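Local coordinates for protein glycoside Hydrolase Family 43_12 (Metagenome, PDB 7JVH) that probably hydrolyses glycosidic bonds in plant hemicellulose, as a family 43 glycoside hydrolase of subfamily 12 from the capybara gut, at residues A43-K48 against L357-K362. Residues are numbered along the deposited sequence; the frame is centred on the assembly and turned at random.
Sequences AKNPLK and LSIKQK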
loop_
_atom_site.group_PDB
_atom_site.type_symbol
_atom_site.label_atom_id
_atom_site.label_comp_id
_atom_site.label_asym_id
_atom_site.label_seq_id
_atom_site.Cartn_x
_atom_site.Cartn_y
_atom_site.Cartn_z
ATOM N N ALA A 43 19.996 -10.264 5.042
ATOM C CA ALA A 43 21.219 -10.577 5.774
ATOM C C ALA A 43 21.971 -11.775 5.173
ATOM O O ALA A 43 23.193 -11.793 5.151
ATOM C CB ALA A 43 20.887 -10.832 7.243
ATOM N N LYS A 44 21.212 -12.767 4.700
ATOM C CA LYS A 44 21.734 -13.977 4.076
ATOM C C LYS A 44 22.089 -13.839 2.587
ATOM O O LYS A 44 22.751 -14.711 2.048
ATOM C CB LYS A 44 20.738 -15.123 4.221
ATOM C CG LYS A 44 20.466 -15.565 5.659
ATOM C CD LYS A 44 19.380 -16.626 5.760
ATOM C CE LYS A 44 19.548 -17.645 4.627
ATOM N NZ LYS A 44 18.961 -18.959 4.952
ATOM N N ASN A 45 21.669 -12.745 1.953
ATOM C CA ASN A 45 21.922 -12.512 0.538
ATOM C C ASN A 45 22.417 -11.085 0.342
ATOM O O ASN A 45 21.669 -10.236 -0.136
ATOM C CB ASN A 45 20.641 -12.723 -0.280
ATOM C CG ASN A 45 20.099 -14.129 -0.194
ATOM O OD1 ASN A 45 20.386 -14.955 -1.070
ATOM N ND2 ASN A 45 19.273 -14.403 0.837
ATOM N N PRO A 46 23.670 -10.763 0.748
ATOM C CA PRO A 46 24.244 -9.446 0.481
ATOM C C PRO A 46 24.342 -9.159 -1.021
ATOM O O PRO A 46 24.543 -10.085 -1.830
ATOM C CB PRO A 46 25.661 -9.552 1.088
ATOM C CG PRO A 46 25.917 -11.010 1.257
ATOM C CD PRO A 46 24.578 -11.631 1.511
ATOM N N LEU A 47 24.211 -7.874 -1.373
ATOM C CA LEU A 47 24.221 -7.422 -2.757
ATOM C C LEU A 47 25.637 -7.382 -3.350
ATOM O O LEU A 47 26.576 -6.937 -2.700
ATOM C CB LEU A 47 23.590 -6.027 -2.873
ATOM C CG LEU A 47 22.108 -5.884 -2.491
ATOM C CD1 LEU A 47 21.706 -4.427 -2.307
ATOM C CD2 LEU A 47 21.237 -6.554 -3.537
ATOM N N LYS A 48 25.763 -7.851 -4.596
ATOM C CA LYS A 48 26.904 -7.551 -5.440
ATOM C C LYS A 48 26.719 -6.148 -6.008
ATOM O O LYS A 48 25.605 -5.645 -6.049
ATOM C CB LYS A 48 27.029 -8.570 -6.576
ATOM C CG LYS A 48 27.540 -9.927 -6.122
ATOM C CD LYS A 48 27.402 -10.960 -7.228
ATOM C CE LYS A 48 27.953 -12.310 -6.782
ATOM N NZ LYS A 48 27.700 -13.325 -7.851
ATOM N N LEU A 357 10.689 -16.821 -7.249
ATOM C CA LEU A 357 11.402 -15.534 -7.237
ATOM C C LEU A 357 12.543 -15.533 -6.222
ATOM O O LEU A 357 12.458 -16.228 -5.213
ATOM C CB LEU A 357 10.399 -14.444 -6.873
ATOM C CG LEU A 357 9.318 -14.160 -7.903
ATOM C CD1 LEU A 357 8.299 -13.191 -7.337
ATOM C CD2 LEU A 357 9.922 -13.598 -9.169
ATOM N N SER A 358 13.610 -14.817 -6.537
ATOM C CA SER A 358 14.636 -14.576 -5.552
ATOM C C SER A 358 14.668 -13.092 -5.265
ATOM O O SER A 358 14.261 -12.263 -6.086
ATOM C CB SER A 358 16.001 -15.103 -5.993
ATOM O OG SER A 358 16.334 -14.599 -7.259
ATOM N N ILE A 359 15.172 -12.783 -4.071
ATOM C CA ILE A 359 15.293 -11.432 -3.549
ATOM C C ILE A 359 16.200 -10.519 -4.368
ATOM O O ILE A 359 16.024 -9.310 -4.346
ATOM C CB ILE A 359 15.736 -11.503 -2.080
ATOM C CG1 ILE A 359 15.290 -10.256 -1.333
ATOM C CG2 ILE A 359 17.224 -11.762 -1.965
ATOM C CD1 ILE A 359 13.802 -10.154 -1.117
ATOM N N LYS A 360 17.148 -11.115 -5.106
ATOM C CA LYS A 360 18.132 -10.372 -5.902
ATOM C C LYS A 360 17.839 -10.456 -7.372
ATOM O O LYS A 360 17.530 -11.510 -7.871
ATOM C CB LYS A 360 19.525 -10.909 -5.666
ATOM C CG LYS A 360 20.032 -10.606 -4.271
ATOM C CD LYS A 360 21.119 -11.580 -3.856
ATOM C CE LYS A 360 22.457 -11.254 -4.456
ATOM N NZ LYS A 360 23.354 -12.441 -4.467
ATOM N N GLN A 361 17.990 -9.313 -8.024
ATOM C CA GLN A 361 17.808 -9.145 -9.478
ATOM C C GLN A 361 18.983 -8.310 -9.962
ATOM O O GLN A 361 19.433 -7.453 -9.205
ATOM C CB GLN A 361 16.577 -8.291 -9.768
ATOM C CG GLN A 361 15.275 -8.898 -9.288
ATOM C CD GLN A 361 14.873 -9.980 -10.242
ATOM O OE1 GLN A 361 14.943 -9.794 -11.441
ATOM N NE2 GLN A 361 14.477 -11.122 -9.714
ATOM N N LYS A 362 19.455 -8.553 -11.179
ATOM C CA LYS A 362 20.547 -7.705 -11.686
ATOM C C LYS A 362 19.922 -6.360 -12.026
ATOM O O LYS A 362 18.819 -6.369 -12.518
ATOM C CB LYS A 362 21.173 -8.383 -12.902
ATOM C CG LYS A 362 21.239 -9.898 -12.813
ATOM C CD LYS A 362 21.703 -10.575 -14.078
ATOM C CE LYS A 362 20.659 -11.467 -14.713
ATOM N NZ LYS A 362 21.101 -12.874 -14.806
#
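Lys360 lies across the loop around Asn45 and Pro46 in a small, largely aliphatic surface contact, where the segment joining helix 40-43 to strand 51-53 meets strand 360-362 and the turn before it. The two segments bury 210 Å² between them, with Lys360 covered over the greatest area. Its chain leaves the backbone extended, which puts CD 3.8 Å from Asn45 CB; the bend at chi3 (79°) then turns CE toward the Pro46 carbonyl, at 3.6 Å from Pro46 O. Lys360 NZ stays 3.7 Å from Pro46 O and also has a weak, long ion pair with Glu51 on strand 51-53. On one flank, Ile359 CG2 approaches Asn45 CB at 3.9 Å, the two side chains crossing at a slant; on the other, Leu47 CD2 reaches Lys360 CG at 4.3 Å. Asn45 ND2 is held by Ile41 O in helix 40-43, just before the loop. Strands 51-53 and 360-362 pair antiparallel, and Tyr53 touches Leu47, Ile359 and Lys360 while its hydroxyl hydrogen-bonds Asn45 O, so it bridges both segments. With Lys48 NZ 5.6 Å from Lys360 NZ, the like charges may disfavour a closer approach. Three of the four closest residue contacts are carbon to carbon and the fourth sets CE against a carbonyl oxygen, so direct cohesion rests mainly on van der Waals packing.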